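Local coordinates for protein 3-hydroxyacyl-CoA dehydrogenase (Archaeoglobus fulgidus, PDB 1ZEJ) that probably binds NAD(+) and acts as a homodimeric dehydrogenase of the 3-hydroxyacyl-CoA dehydrogenase family, perhaps oxidising L-gulonate at its 3-hydroxyl, at residues E83-N86 and T87-V91; E63-T66 and T67-V71; M131-P134 and H135-P138; S108-V112 and D113-E117. All blocks are in the same frame, centred on the assembly; numbering follows the deposited sequence.

Contact 1: residues E83-N86 and T87-V91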
ATOM      1  N   GLU A  83      21.773  10.725 -11.438  1.00 37.56           N
ATOM      2  CA  GLU A  83      21.577   9.283 -11.344  1.00 37.57           C
ATOM      3  C   GLU A  83      22.248   8.521 -12.515  1.00 36.21           C
ATOM      4  O   GLU A  83      21.566   8.096 -13.464  1.00 35.36           O
ATOM      5  CB  GLU A  83      20.059   8.969 -11.371  1.00 38.31           C
ATOM      6  CG  GLU A  83      19.701   7.506 -10.966  1.00 41.08           C
ATOM      7  CD  GLU A  83      19.892   7.246  -9.449  1.00 47.18           C
ATOM      8  OE1 GLU A  83      20.078   8.232  -8.686  1.00 50.43           O
ATOM      9  OE2 GLU A  83      19.858   6.068  -9.018  1.00 49.26           O
ATOM     10  N   ASP A  84      23.564   8.371 -12.431  1.00 33.39           N
ATOM     11  CA  ASP A  84      24.371   7.735 -13.457  1.00 32.86           C
ATOM     12  C   ASP A  84      25.564   7.101 -12.738  1.00 31.81           C
ATOM     13  O   ASP A  84      26.185   7.774 -11.928  1.00 31.22           O
ATOM     14  CB  ASP A  84      24.868   8.810 -14.412  1.00 33.42           C
ATOM     15  CG  ASP A  84      25.809   8.283 -15.445  1.00 35.95           C
ATOM     16  OD1 ASP A  84      25.386   7.443 -16.267  1.00 37.80           O
ATOM     17  OD2 ASP A  84      26.975   8.718 -15.429  1.00 39.18           O
ATOM     18  N   LEU A  85      25.878   5.839 -13.027  1.00 30.31           N
ATOM     19  CA  LEU A  85      26.970   5.129 -12.336  1.00 30.95           C
ATOM     20  C   LEU A  85      28.316   5.851 -12.414  1.00 30.33           C
ATOM     21  O   LEU A  85      28.941   6.116 -11.380  1.00 29.17           O
ATOM     22  CB  LEU A  85      27.136   3.702 -12.869  1.00 31.30           C
ATOM     23  CG  LEU A  85      28.270   2.847 -12.269  1.00 30.47           C
ATOM     24  CD1 LEU A  85      28.118   2.645 -10.777  1.00 30.32           C
ATOM     25  CD2 LEU A  85      28.312   1.494 -12.962  1.00 31.21           C
ATOM     26  N   ASN A  86      28.769   6.178 -13.616  1.00 30.26           N
ATOM     27  CA  ASN A  86      30.088   6.792 -13.764  1.00 31.21           C
ATOM     28  C   ASN A  86      30.197   8.172 -13.082  1.00 31.39           C
ATOM     29  O   ASN A  86      31.253   8.523 -12.523  1.00 30.50           O
ATOM     30  CB  ASN A  86      30.506   6.903 -15.241  1.00 32.09           C
ATOM     31  CG  ASN A  86      30.572   5.559 -15.938  1.00 34.50           C
ATOM     32  OD1 ASN A  86      30.503   5.491 -17.171  1.00 40.16           O
ATOM     33  ND2 ASN A  86      30.704   4.482 -15.165  1.00 36.30           N
ATOM     34  N   THR A  87      29.112   8.948 -13.114  1.00 31.19           N
ATOM     35  CA  THR A  87      29.104  10.272 -12.473  1.00 31.07           C
ATOM     36  C   THR A  87      29.229  10.114 -10.963  1.00 31.03           C
ATOM     37  O   THR A  87      30.016  10.822 -10.319  1.00 31.58           O
ATOM     38  CB  THR A  87      27.832  11.067 -12.776  1.00 31.35           C
ATOM     39  OG1 THR A  87      27.625  11.170 -14.198  1.00 30.93           O
ATOM     40  CG2 THR A  87      27.922  12.471 -12.174  1.00 33.76           C
ATOM     41  N   LYS A  88      28.463   9.200 -10.394  1.00 30.12           N
ATOM     42  CA  LYS A  88      28.516   8.971  -8.944  1.00 31.80           C
ATOM     43  C   LYS A  88      29.877   8.442  -8.519  1.00 30.88           C
ATOM     44  O   LYS A  88      30.464   8.939  -7.561  1.00 29.11           O
ATOM     45  CB  LYS A  88      27.398   8.015  -8.478  1.00 31.59           C
ATOM     46  CG  LYS A  88      26.018   8.676  -8.565  1.00 32.43           C
ATOM     47  CD  LYS A  88      24.916   7.836  -7.947  1.00 32.84           C
ATOM     48  CE  LYS A  88      23.581   8.620  -7.847  1.00 32.11           C
ATOM     49  NZ  LYS A  88      23.483   9.372  -6.532  1.00 35.86           N
ATOM     50  N   VAL A  89      30.384   7.462  -9.271  1.00 29.44           N
ATOM     51  CA  VAL A  89      31.700   6.895  -8.990  1.00 28.83           C
ATOM     52  C   VAL A  89      32.775   7.997  -9.021  1.00 29.42           C
ATOM     53  O   VAL A  89      33.614   8.084  -8.129  1.00 27.90           O
ATOM     54  CB  VAL A  89      31.994   5.746  -9.966  1.00 28.61           C
ATOM     55  CG1 VAL A  89      33.500   5.333  -9.980  1.00 28.70           C
ATOM     56  CG2 VAL A  89      31.125   4.596  -9.609  1.00 26.61           C
ATOM     57  N   GLU A  90      32.726   8.839 -10.038  1.00 29.78           N
ATOM     58  CA  GLU A  90      33.714   9.906 -10.177  1.00 31.90           C
ATOM     59  C   GLU A  90      33.754  10.851  -8.957  1.00 30.39           C
ATOM     60  O   GLU A  90      34.816  11.102  -8.365  1.00 29.07           O
ATOM     61  CB  GLU A  90      33.455  10.671 -11.469  1.00 32.34           C
ATOM     62  CG  GLU A  90      34.153  12.022 -11.524  1.00 36.89           C
ATOM     63  CD  GLU A  90      34.110  12.645 -12.878  1.00 38.51           C
ATOM     64  OE1 GLU A  90      33.546  12.004 -13.800  1.00 47.61           O
ATOM     65  OE2 GLU A  90      34.664  13.769 -13.015  1.00 48.98           O
ATOM     66  N   VAL A  91      32.591  11.324  -8.535  1.00 30.34           N
ATOM     67  CA  VAL A  91      32.529  12.241  -7.393  1.00 30.59           C
ATOM     68  C   VAL A  91      32.926  11.530  -6.128  1.00 29.60           C
ATOM     69  O   VAL A  91      33.654  12.092  -5.332  1.00 28.53           O
ATOM     70  CB  VAL A  91      31.053  12.759  -7.231  0.50 30.37           C
ATOM     71  CG1 VAL A  91      30.832  13.445  -5.915  0.50 29.86           C
ATOM     72  CG2 VAL A  91      30.704  13.674  -8.378  0.50 32.07           C
TER
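Asp84 and Thr87 meet at the start of helix 85-96, where Asp84 is the N-cap and its carboxylate reaches forward over the first turn. Asp84 OD2 takes two bonds from the same residue: the hydroxyl, Thr87 OG1, at 2.8 Å on the anti side and close to the carboxylate plane, and Thr87 N at 3.2 Å from well above that plane. A chi1 of 175°, which puts CG of Asp84 opposite its backbone N, carries the carboxylate to the amide of Thr87, and the two side chains cross at about a right angle. Asp84 O then accepts from Lys88 N at 3.1 Å, and Leu85 O from Val89 N at 2.9 Å. Leu85 CD1 lies beside Val89 CG2, 3.8 Å apart. Lys88 runs back past Asp84 O until its CE is 3.6 Å from Glu83 OE1. Glu83 OE1 and Lys88 NZ are 4.2 Å apart; Lys88 NZ has a salt bridge to Glu79, and Glu83 OE2 takes the amides of Val109 and Ile110. Glu83 and Lys88 are predicted to bind NAD(+). The turn opens the helix of the beta-alpha-beta unit between strands 76-79 and 103-105, with Ile115 of helix 112-116 against Leu85 and Lys88.

Contact 2: residues E63-T66 and T67-V71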
ATOM      1  N   GLU A  63      26.699  26.426   4.470  1.00 29.51           N
ATOM      2  CA  GLU A  63      27.704  27.108   3.646  1.00 29.69           C
ATOM      3  C   GLU A  63      27.468  26.611   2.232  1.00 28.45           C
ATOM      4  O   GLU A  63      27.276  25.411   2.025  1.00 28.70           O
ATOM      5  CB  GLU A  63      29.130  26.807   4.100  1.00 29.76           C
ATOM      6  CG  GLU A  63      30.221  27.274   3.089  1.00 31.16           C
ATOM      7  CD  GLU A  63      31.649  27.034   3.589  1.00 33.20           C
ATOM      8  OE1 GLU A  63      31.812  26.670   4.773  1.00 36.47           O
ATOM      9  OE2 GLU A  63      32.595  27.233   2.797  1.00 33.60           O
ATOM     10  N   PHE A  64      27.431  27.526   1.277  1.00 26.40           N
ATOM     11  CA  PHE A  64      27.343  27.156  -0.123  1.00 25.88           C
ATOM     12  C   PHE A  64      28.738  27.286  -0.742  1.00 25.92           C
ATOM     13  O   PHE A  64      29.415  28.304  -0.542  1.00 26.51           O
ATOM     14  CB  PHE A  64      26.358  28.053  -0.836  1.00 26.99           C
ATOM     15  CG  PHE A  64      24.976  28.028  -0.229  1.00 26.83           C
ATOM     16  CD1 PHE A  64      24.672  28.830   0.865  1.00 31.30           C
ATOM     17  CD2 PHE A  64      23.984  27.244  -0.775  1.00 29.73           C
ATOM     18  CE1 PHE A  64      23.406  28.802   1.443  1.00 30.03           C
ATOM     19  CE2 PHE A  64      22.699  27.245  -0.216  1.00 28.64           C
ATOM     20  CZ  PHE A  64      22.444  28.020   0.893  1.00 28.44           C
ATOM     21  N   THR A  65      29.160  26.294  -1.515  1.00 24.70           N
ATOM     22  CA  THR A  65      30.495  26.340  -2.116  1.00 24.74           C
ATOM     23  C   THR A  65      30.572  25.553  -3.407  1.00 25.14           C
ATOM     24  O   THR A  65      29.783  24.643  -3.639  1.00 23.53           O
ATOM     25  CB  THR A  65      31.503  25.744  -1.115  1.00 25.17           C
ATOM     26  OG1 THR A  65      32.824  25.798  -1.640  1.00 27.57           O
ATOM     27  CG2 THR A  65      31.178  24.313  -0.773  1.00 24.46           C
ATOM     28  N   THR A  66      31.589  25.851  -4.210  1.00 25.16           N
ATOM     29  CA  THR A  66      31.844  25.056  -5.394  1.00 25.56           C
ATOM     30  C   THR A  66      33.007  24.107  -5.241  1.00 26.33           C
ATOM     31  O   THR A  66      33.243  23.308  -6.154  1.00 25.53           O
ATOM     32  CB  THR A  66      32.154  25.954  -6.607  1.00 26.10           C
ATOM     33  OG1 THR A  66      33.223  26.863  -6.276  1.00 24.68           O
ATOM     34  CG2 THR A  66      30.930  26.781  -6.982  1.00 27.36           C
ATOM     35  N   THR A  67      33.710  24.152  -4.101  1.00 25.70           N
ATOM     36  CA  THR A  67      34.907  23.343  -3.901  1.00 25.87           C
ATOM     37  C   THR A  67      34.792  22.349  -2.716  1.00 26.19           C
ATOM     38  O   THR A  67      33.806  22.344  -1.962  1.00 26.16           O
ATOM     39  CB  THR A  67      36.149  24.285  -3.759  1.00 26.13           C
ATOM     40  OG1 THR A  67      35.885  25.273  -2.765  1.00 27.17           O
ATOM     41  CG2 THR A  67      36.404  24.976  -5.085  1.00 25.43           C
ATOM     42  N   LEU A  68      35.833  21.537  -2.542  1.00 25.91           N
ATOM     43  CA  LEU A  68      35.792  20.379  -1.657  1.00 26.49           C
ATOM     44  C   LEU A  68      36.672  20.498  -0.433  1.00 26.50           C
ATOM     45  O   LEU A  68      36.840  19.501   0.306  1.00 27.22           O
ATOM     46  CB  LEU A  68      36.240  19.152  -2.441  1.00 27.03           C
ATOM     47  CG  LEU A  68      35.334  18.733  -3.622  1.00 29.76           C
ATOM     48  CD1 LEU A  68      35.923  17.456  -4.218  1.00 32.88           C
ATOM     49  CD2 LEU A  68      33.865  18.555  -3.260  1.00 30.49           C
ATOM     50  N   GLU A  69      37.202  21.682  -0.174  1.00 27.10           N
ATOM     51  CA  GLU A  69      38.152  21.816   0.921  1.00 28.00           C
ATOM     52  C   GLU A  69      37.560  21.522   2.292  1.00 28.60           C
ATOM     53  O   GLU A  69      38.296  21.144   3.196  1.00 30.82           O
ATOM     54  CB  GLU A  69      38.882  23.121   0.918  1.00 29.29           C
ATOM     55  CG  GLU A  69      38.197  24.377   1.456  1.00 29.80           C
ATOM     56  CD  GLU A  69      37.196  24.959   0.507  1.00 32.14           C
ATOM     57  OE1 GLU A  69      36.904  24.304  -0.517  1.00 31.90           O
ATOM     58  OE2 GLU A  69      36.696  26.069   0.799  1.00 30.32           O
ATOM     59  N   LYS A  70      36.261  21.712   2.450  1.00 26.58           N
ATOM     60  CA  LYS A  70      35.618  21.480   3.752  1.00 28.06           C
ATOM     61  C   LYS A  70      35.243  19.991   3.965  1.00 27.52           C
ATOM     62  O   LYS A  70      34.875  19.603   5.104  1.00 27.84           O
ATOM     63  CB  LYS A  70      34.387  22.371   3.942  1.00 28.17           C
ATOM     64  CG  LYS A  70      34.595  23.880   3.866  1.00 32.38           C
ATOM     65  CD  LYS A  70      35.308  24.389   5.060  1.00 36.21           C
ATOM     66  CE  LYS A  70      35.495  25.940   5.061  1.00 36.14           C
ATOM     67  NZ  LYS A  70      34.333  26.695   5.601  1.00 37.65           N
ATOM     68  N   VAL A  71      35.401  19.154   2.936  1.00 26.99           N
ATOM     69  CA  VAL A  71      35.085  17.705   3.059  1.00 28.56           C
ATOM     70  C   VAL A  71      35.857  17.060   4.226  1.00 29.77           C
ATOM     71  O   VAL A  71      35.301  16.305   4.992  1.00 28.52           O
ATOM     72  CB  VAL A  71      35.425  16.910   1.762  1.00 28.77           C
ATOM     73  CG1 VAL A  71      35.480  15.401   2.012  1.00 31.82           C
ATOM     74  CG2 VAL A  71      34.402  17.226   0.717  1.00 29.61           C
TER
HETATM   75  O   HOH W   1      34.065  25.503   0.855  1.00 30.40           O
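The carboxylate of Glu63 faces Lys70 with the edge that carries both oxygens: Lys70 NZ comes in on the syn lone pair of Glu63 OE1 at 2.7 Å, a salt bridge, and lies 3.3 Å from Glu63 OE2. Water 1 sits 3.0 Å from Glu63 OE2 and 2.7 Å from Glu69 OE2, within hydrogen-bonding distance of both, which places it between two carboxylates and probably eases the repulsion between them. In the second flat group, the Glu69 carboxylate, Glu69 OE1 accepts from Thr67 OG1 at 2.7 Å on the syn side, somewhat out of plane. All this happens where strand 62-65, an outermost strand of the Rossmann-type sheet within the chain, runs out into the loop leading to strand 76-79; a type I beta turn from Leu68 to Val71 brings Lys70 back alongside the strand. Glu63 reaches it fully stretched, whereas the lysine folds at chi2 (-72°) and chi4, and the two cross at about a right angle. Thr65 OG1, anti to its own backbone N (chi1 -179°), points across the bend and accepts from Thr67 N at 3.1 Å in a nearly straight bond of 172°. The same hydroxyl is 2.8 Å from water 1, joining the threonine to the two glutamates.

Contact 3: residues M131-P134 and H135-P138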
HETATM    1  N   MSE A 131      13.285  10.206   0.962  1.00 28.66           N
HETATM    2  CA  MSE A 131      12.028  10.320   0.218  1.00 29.73           C
HETATM    3  C   MSE A 131      11.808  11.805  -0.106  1.00 30.13           C
HETATM    4  O   MSE A 131      12.590  12.669   0.282  1.00 32.22           O
HETATM    5  CB  MSE A 131      10.862   9.722   1.014  1.00 28.58           C
HETATM    6  CG  MSE A 131      11.129   8.370   1.640  1.00 30.00           C
HETATM    7 SE   MSE A 131      11.446   6.963   0.322  1.00 34.66          SE
HETATM    8  CE  MSE A 131      12.773   5.838   1.272  1.00 33.08           C
ATOM      9  N   ASN A 132      10.806  12.090  -0.895  1.00 30.97           N
ATOM     10  CA  ASN A 132      10.630  13.425  -1.440  1.00 32.02           C
ATOM     11  C   ASN A 132       9.418  14.103  -0.856  1.00 31.20           C
ATOM     12  O   ASN A 132       8.322  13.603  -1.055  1.00 29.66           O
ATOM     13  CB  ASN A 132      10.450  13.332  -2.963  1.00 33.24           C
ATOM     14  CG  ASN A 132      10.614  14.687  -3.665  1.00 38.09           C
ATOM     15  OD1 ASN A 132      11.247  15.628  -3.148  1.00 44.59           O
ATOM     16  ND2 ASN A 132      10.041  14.788  -4.842  1.00 43.30           N
ATOM     17  N   PRO A 133       9.586  15.275  -0.201  1.00 30.48           N
ATOM     18  CA  PRO A 133      10.840  15.977   0.135  1.00 30.36           C
ATOM     19  C   PRO A 133      11.538  15.405   1.357  1.00 29.28           C
ATOM     20  O   PRO A 133      10.840  15.018   2.323  1.00 27.71           O
ATOM     21  CB  PRO A 133      10.384  17.408   0.419  1.00 30.81           C
ATOM     22  CG  PRO A 133       8.911  17.468   0.190  1.00 30.68           C
ATOM     23  CD  PRO A 133       8.413  16.057   0.198  1.00 30.63           C
ATOM     24  N   PRO A 134      12.898  15.328   1.319  1.00 29.15           N
ATOM     25  CA  PRO A 134      13.695  14.756   2.391  1.00 27.82           C
ATOM     26  C   PRO A 134      13.400  15.341   3.761  1.00 27.36           C
ATOM     27  O   PRO A 134      13.430  14.618   4.727  1.00 28.07           O
ATOM     28  CB  PRO A 134      15.108  15.093   1.966  1.00 28.41           C
ATOM     29  CG  PRO A 134      15.053  15.050   0.548  1.00 29.45           C
ATOM     30  CD  PRO A 134      13.774  15.722   0.197  1.00 29.53           C
ATOM     31  N   HIS A 135      13.059  16.624   3.819  1.00 27.24           N
ATOM     32  CA  HIS A 135      12.857  17.322   5.066  1.00 28.70           C
ATOM     33  C   HIS A 135      11.446  17.179   5.576  1.00 28.57           C
ATOM     34  O   HIS A 135      11.156  17.633   6.672  1.00 29.93           O
ATOM     35  CB  HIS A 135      13.170  18.831   4.941  1.00 30.64           C
ATOM     36  CG  HIS A 135      12.701  19.453   3.659  1.00 32.84           C
ATOM     37  ND1 HIS A 135      11.739  20.434   3.615  1.00 37.53           N
ATOM     38  CD2 HIS A 135      13.095  19.247   2.372  1.00 36.58           C
ATOM     39  CE1 HIS A 135      11.539  20.799   2.359  1.00 38.22           C
ATOM     40  NE2 HIS A 135      12.350  20.094   1.583  1.00 39.53           N
ATOM     41  N   VAL A 136      10.557  16.578   4.788  1.00 27.05           N
ATOM     42  CA  VAL A 136       9.194  16.335   5.234  1.00 26.03           C
ATOM     43  C   VAL A 136       8.929  14.867   5.577  1.00 25.75           C
ATOM     44  O   VAL A 136       8.333  14.536   6.611  1.00 24.10           O
ATOM     45  CB  VAL A 136       8.223  16.834   4.134  1.00 26.67           C
ATOM     46  CG1 VAL A 136       6.765  16.430   4.423  1.00 26.43           C
ATOM     47  CG2 VAL A 136       8.384  18.374   3.952  1.00 28.34           C
HETATM   48  N   MSE A 137       9.293  13.995   4.650  1.00 25.99           N
HETATM   49  CA  MSE A 137       8.900  12.594   4.692  1.00 27.65           C
HETATM   50  C   MSE A 137       9.803  11.899   5.722  1.00 27.29           C
HETATM   51  O   MSE A 137      11.001  12.074   5.682  1.00 27.80           O
HETATM   52  CB  MSE A 137       9.094  11.942   3.321  1.00 27.33           C
HETATM   53  CG  MSE A 137       8.233  12.524   2.240  1.00 29.74           C
HETATM   54 SE   MSE A 137       6.390  12.531   2.647  1.00 32.52          SE
HETATM   55  CE  MSE A 137       5.969  10.734   2.266  1.00 29.86           C
ATOM     56  N   PRO A 138       9.210  11.148   6.669  1.00 26.94           N
ATOM     57  CA  PRO A 138       9.995  10.553   7.759  1.00 26.74           C
ATOM     58  C   PRO A 138      10.884   9.365   7.435  1.00 26.96           C
ATOM     59  O   PRO A 138      11.886   9.177   8.136  1.00 28.10           O
ATOM     60  CB  PRO A 138       8.907  10.171   8.781  1.00 26.37           C
ATOM     61  CG  PRO A 138       7.708   9.951   7.981  1.00 26.77           C
ATOM     62  CD  PRO A 138       7.771  10.946   6.887  1.00 26.21           C
TER
HETATM   63  O   HOH W   2      13.077  10.971   3.715  1.00 21.48           O
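A tight proline-rich loop links strand 125-130 to strand 139-144 in the NAD-binding domain, just beyond His129, predicted to be important for catalysis; Asn132 within it is predicted to bind NAD(+). Pro133, which follows a cis peptide bond, carries the carbonyl that gathers the loop. Its oxygen, Pro133 O, accepts from two amides: Met137 N at 3.0 Å, almost straight at 175°, and Val136 N at 2.9 Å, which comes from above the carbonyl plane. Two bonds on one oxygen close the chain into a compact loop. The pyrrolidine ring of Pro133 packs against the residues that follow: its CG lies 3.9 Å from Val136 CG2, while its CB rests 3.5 Å from His135 NE2, meeting the imidazole obliquely. The histidine's chi1 of 40° wedges CG between the backbone N and the carbonyl carbon and swings the ring back toward the two prolines; the residue also touches Ile29 of helix 22-32. Replacing it with an alanine is likely to leave Pro133 CB without its neighbour and Ile29 without this contact. Met131 CB meets Met137 CB at 3.7 Å. Both residues are selenomethionine, and both touch His207 of the second subunit; Arg279 of that subunit bonds to Asn132 O. Lys165 NZ bonds to Pro134 O and Met137 O. A single water finally spans the loop's two ends, accepting from Met131 N at 2.9 Å and donating to Met137 O at 3.1 Å.

Contact 4: residues S108-V112 and D113-E117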
ATOM      1  N   SER A 108      18.584   6.493  -6.308  1.00 50.66           N
ATOM      2  CA  SER A 108      17.211   6.038  -6.580  1.00 50.98           C
ATOM      3  C   SER A 108      17.185   4.560  -6.939  1.00 49.41           C
ATOM      4  O   SER A 108      16.500   3.781  -6.300  1.00 49.95           O
ATOM      5  CB  SER A 108      16.576   6.835  -7.731  1.00 51.43           C
ATOM      6  OG  SER A 108      15.980   8.045  -7.286  1.00 55.54           O
ATOM      7  N   VAL A 109      17.895   4.196  -8.002  1.00 47.17           N
ATOM      8  CA  VAL A 109      17.915   2.819  -8.456  1.00 45.60           C
ATOM      9  C   VAL A 109      19.296   2.274  -8.828  1.00 42.81           C
ATOM     10  O   VAL A 109      19.406   1.065  -9.016  1.00 42.31           O
ATOM     11  CB  VAL A 109      17.018   2.600  -9.678  1.00 45.72           C
ATOM     12  CG1 VAL A 109      15.546   2.927  -9.339  1.00 47.72           C
ATOM     13  CG2 VAL A 109      17.512   3.412 -10.881  1.00 47.41           C
ATOM     14  N   ILE A 110      20.297   3.145  -8.996  1.00 38.89           N
ATOM     15  CA  ILE A 110      21.643   2.700  -9.343  1.00 37.17           C
ATOM     16  C   ILE A 110      22.110   1.817  -8.189  1.00 34.55           C
ATOM     17  O   ILE A 110      21.988   2.202  -7.028  1.00 32.13           O
ATOM     18  CB  ILE A 110      22.630   3.872  -9.552  1.00 38.00           C
ATOM     19  CG1 ILE A 110      22.230   4.724 -10.774  1.00 37.96           C
ATOM     20  CG2 ILE A 110      24.077   3.359  -9.783  1.00 37.46           C
ATOM     21  CD1 ILE A 110      22.515   4.078 -12.102  1.00 38.28           C
ATOM     22  N   SER A 111      22.592   0.630  -8.532  1.00 31.96           N
ATOM     23  CA  SER A 111      23.038  -0.370  -7.556  1.00 30.99           C
ATOM     24  C   SER A 111      24.195   0.114  -6.656  1.00 29.90           C
ATOM     25  O   SER A 111      25.242   0.542  -7.148  1.00 27.61           O
ATOM     26  CB  SER A 111      23.466  -1.605  -8.354  1.00 31.22           C
ATOM     27  OG  SER A 111      24.210  -2.525  -7.609  1.00 30.54           O
ATOM     28  N   VAL A 112      24.024   0.028  -5.343  1.00 30.18           N
ATOM     29  CA  VAL A 112      25.078   0.404  -4.413  1.00 29.43           C
ATOM     30  C   VAL A 112      26.276  -0.520  -4.513  1.00 28.59           C
ATOM     31  O   VAL A 112      27.432  -0.072  -4.312  1.00 27.81           O
ATOM     32  CB  VAL A 112      24.601   0.504  -2.923  1.00 29.70           C
ATOM     33  CG1 VAL A 112      23.545   1.598  -2.805  1.00 34.00           C
ATOM     34  CG2 VAL A 112      24.071  -0.858  -2.397  1.00 31.96           C
ATOM     35  N   ASP A 113      26.023  -1.784  -4.840  1.00 27.91           N
ATOM     36  CA  ASP A 113      27.127  -2.722  -5.051  1.00 29.01           C
ATOM     37  C   ASP A 113      27.941  -2.346  -6.295  1.00 28.80           C
ATOM     38  O   ASP A 113      29.176  -2.432  -6.283  1.00 28.38           O
ATOM     39  CB  ASP A 113      26.628  -4.159  -5.114  1.00 29.74           C
ATOM     40  CG  ASP A 113      26.289  -4.704  -3.719  1.00 31.65           C
ATOM     41  OD1 ASP A 113      27.177  -5.230  -3.070  1.00 34.06           O
ATOM     42  OD2 ASP A 113      25.146  -4.598  -3.296  1.00 35.74           O
ATOM     43  N   ASP A 114      27.278  -1.890  -7.355  1.00 28.21           N
ATOM     44  CA  ASP A 114      28.032  -1.507  -8.564  1.00 27.69           C
ATOM     45  C   ASP A 114      28.896  -0.257  -8.303  1.00 27.30           C
ATOM     46  O   ASP A 114      30.027  -0.125  -8.801  1.00 26.72           O
ATOM     47  CB  ASP A 114      27.116  -1.265  -9.749  1.00 28.03           C
ATOM     48  CG  ASP A 114      26.522  -2.521 -10.305  1.00 29.76           C
ATOM     49  OD1 ASP A 114      26.808  -3.663  -9.854  1.00 30.50           O
ATOM     50  OD2 ASP A 114      25.728  -2.349 -11.222  1.00 31.19           O
ATOM     51  N   ILE A 115      28.364   0.682  -7.525  1.00 27.22           N
ATOM     52  CA  ILE A 115      29.150   1.820  -7.090  1.00 27.49           C
ATOM     53  C   ILE A 115      30.318   1.395  -6.177  1.00 27.84           C
ATOM     54  O   ILE A 115      31.489   1.732  -6.436  1.00 28.65           O
ATOM     55  CB  ILE A 115      28.285   2.868  -6.352  1.00 27.02           C
ATOM     56  CG1 ILE A 115      27.280   3.491  -7.310  1.00 28.66           C
ATOM     57  CG2 ILE A 115      29.165   3.950  -5.740  1.00 26.52           C
ATOM     58  CD1 ILE A 115      26.158   4.240  -6.596  1.00 28.92           C
ATOM     59  N   ALA A 116      29.995   0.617  -5.152  1.00 27.06           N
ATOM     60  CA  ALA A 116      30.978   0.217  -4.146  1.00 28.00           C
ATOM     61  C   ALA A 116      32.149  -0.504  -4.732  1.00 26.99           C
ATOM     62  O   ALA A 116      33.260  -0.339  -4.292  1.00 27.89           O
ATOM     63  CB  ALA A 116      30.317  -0.688  -3.133  1.00 27.65           C
ATOM     64  N   GLU A 117      31.916  -1.345  -5.716  1.00 28.15           N
ATOM     65  CA  GLU A 117      33.018  -2.122  -6.277  1.00 29.13           C
ATOM     66  C   GLU A 117      34.000  -1.259  -7.090  1.00 28.67           C
ATOM     67  O   GLU A 117      35.091  -1.730  -7.437  1.00 27.06           O
ATOM     68  CB  GLU A 117      32.495  -3.333  -7.049  1.00 29.90           C
ATOM     69  CG  GLU A 117      31.795  -3.062  -8.317  1.00 32.52           C
ATOM     70  CD  GLU A 117      31.206  -4.346  -8.936  1.00 33.29           C
ATOM     71  OE1 GLU A 117      31.013  -5.380  -8.245  1.00 37.06           O
ATOM     72  OE2 GLU A 117      30.865  -4.275 -10.117  1.00 38.58           O
TER
HETATM   73  O   HOH W   3      23.293  -3.406  -5.008  1.00 26.57           O
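Ile110 and Ile115 cross at about a right angle, a branch methyl, Ile110 CG2, meeting the end of the longer arm, Ile115 CD1, at 3.9 Å. Ser111 follows Ile110, and its hydroxyl, held on the side away from the backbone N by a chi1 of 166°, reaches over the first turn to accept from Asp114 N, Ser111 OG to Asp114 N being 3.1 Å. That is an N-cap, set right before helix 112-116. The helix follows the loop after strand 103-105 in the nucleotide-binding domain; Ser108 in that loop is predicted to bind NAD(+). Ser111 O goes on to accept from Ile115 N at 3.1 Å, and Val112 O from Ala116 N at 2.8 Å. Water 3 accepts from Ser111 OG at 2.9 Å and from Asp113 N, while donating a hydrogen bond to Asp113 OD2 at 2.8 Å. A glycine at Ser111 would probably deprive Asp114 N of its cap and cost water 3 a donor. The carboxylate of Asp114 lies beside the serine, Asp114 CG 3.6 Å from Ser111 OG, but its stronger partner is Arg239 of the second subunit. Asp113 OD1 instead takes the amide of Arg146, and Ser111 N is hydrogen-bonded to the hydroxyl of Tyr235 of the second subunit.

All four contacts lie in the NAD-binding domain, yet they differ in burial. Contact 4 is buried, contact 3 partly so, and contacts 1 and 2 are at the surface. Contacts 1 and 4, centres 10 Å apart, are both helix starts, one capped by a carboxylate and the other by a hydroxyl; they touch directly, through the Glu83 carboxylate and the Ser108-Ile110 loop. Contact 3 has no helix to cap and closes its loop with one carbonyl and proline packing. Only contacts 3 and 4 reach the second subunit. Contact 2, at the sheet's edge, relies on charges, threonine hydroxyls and a shared water.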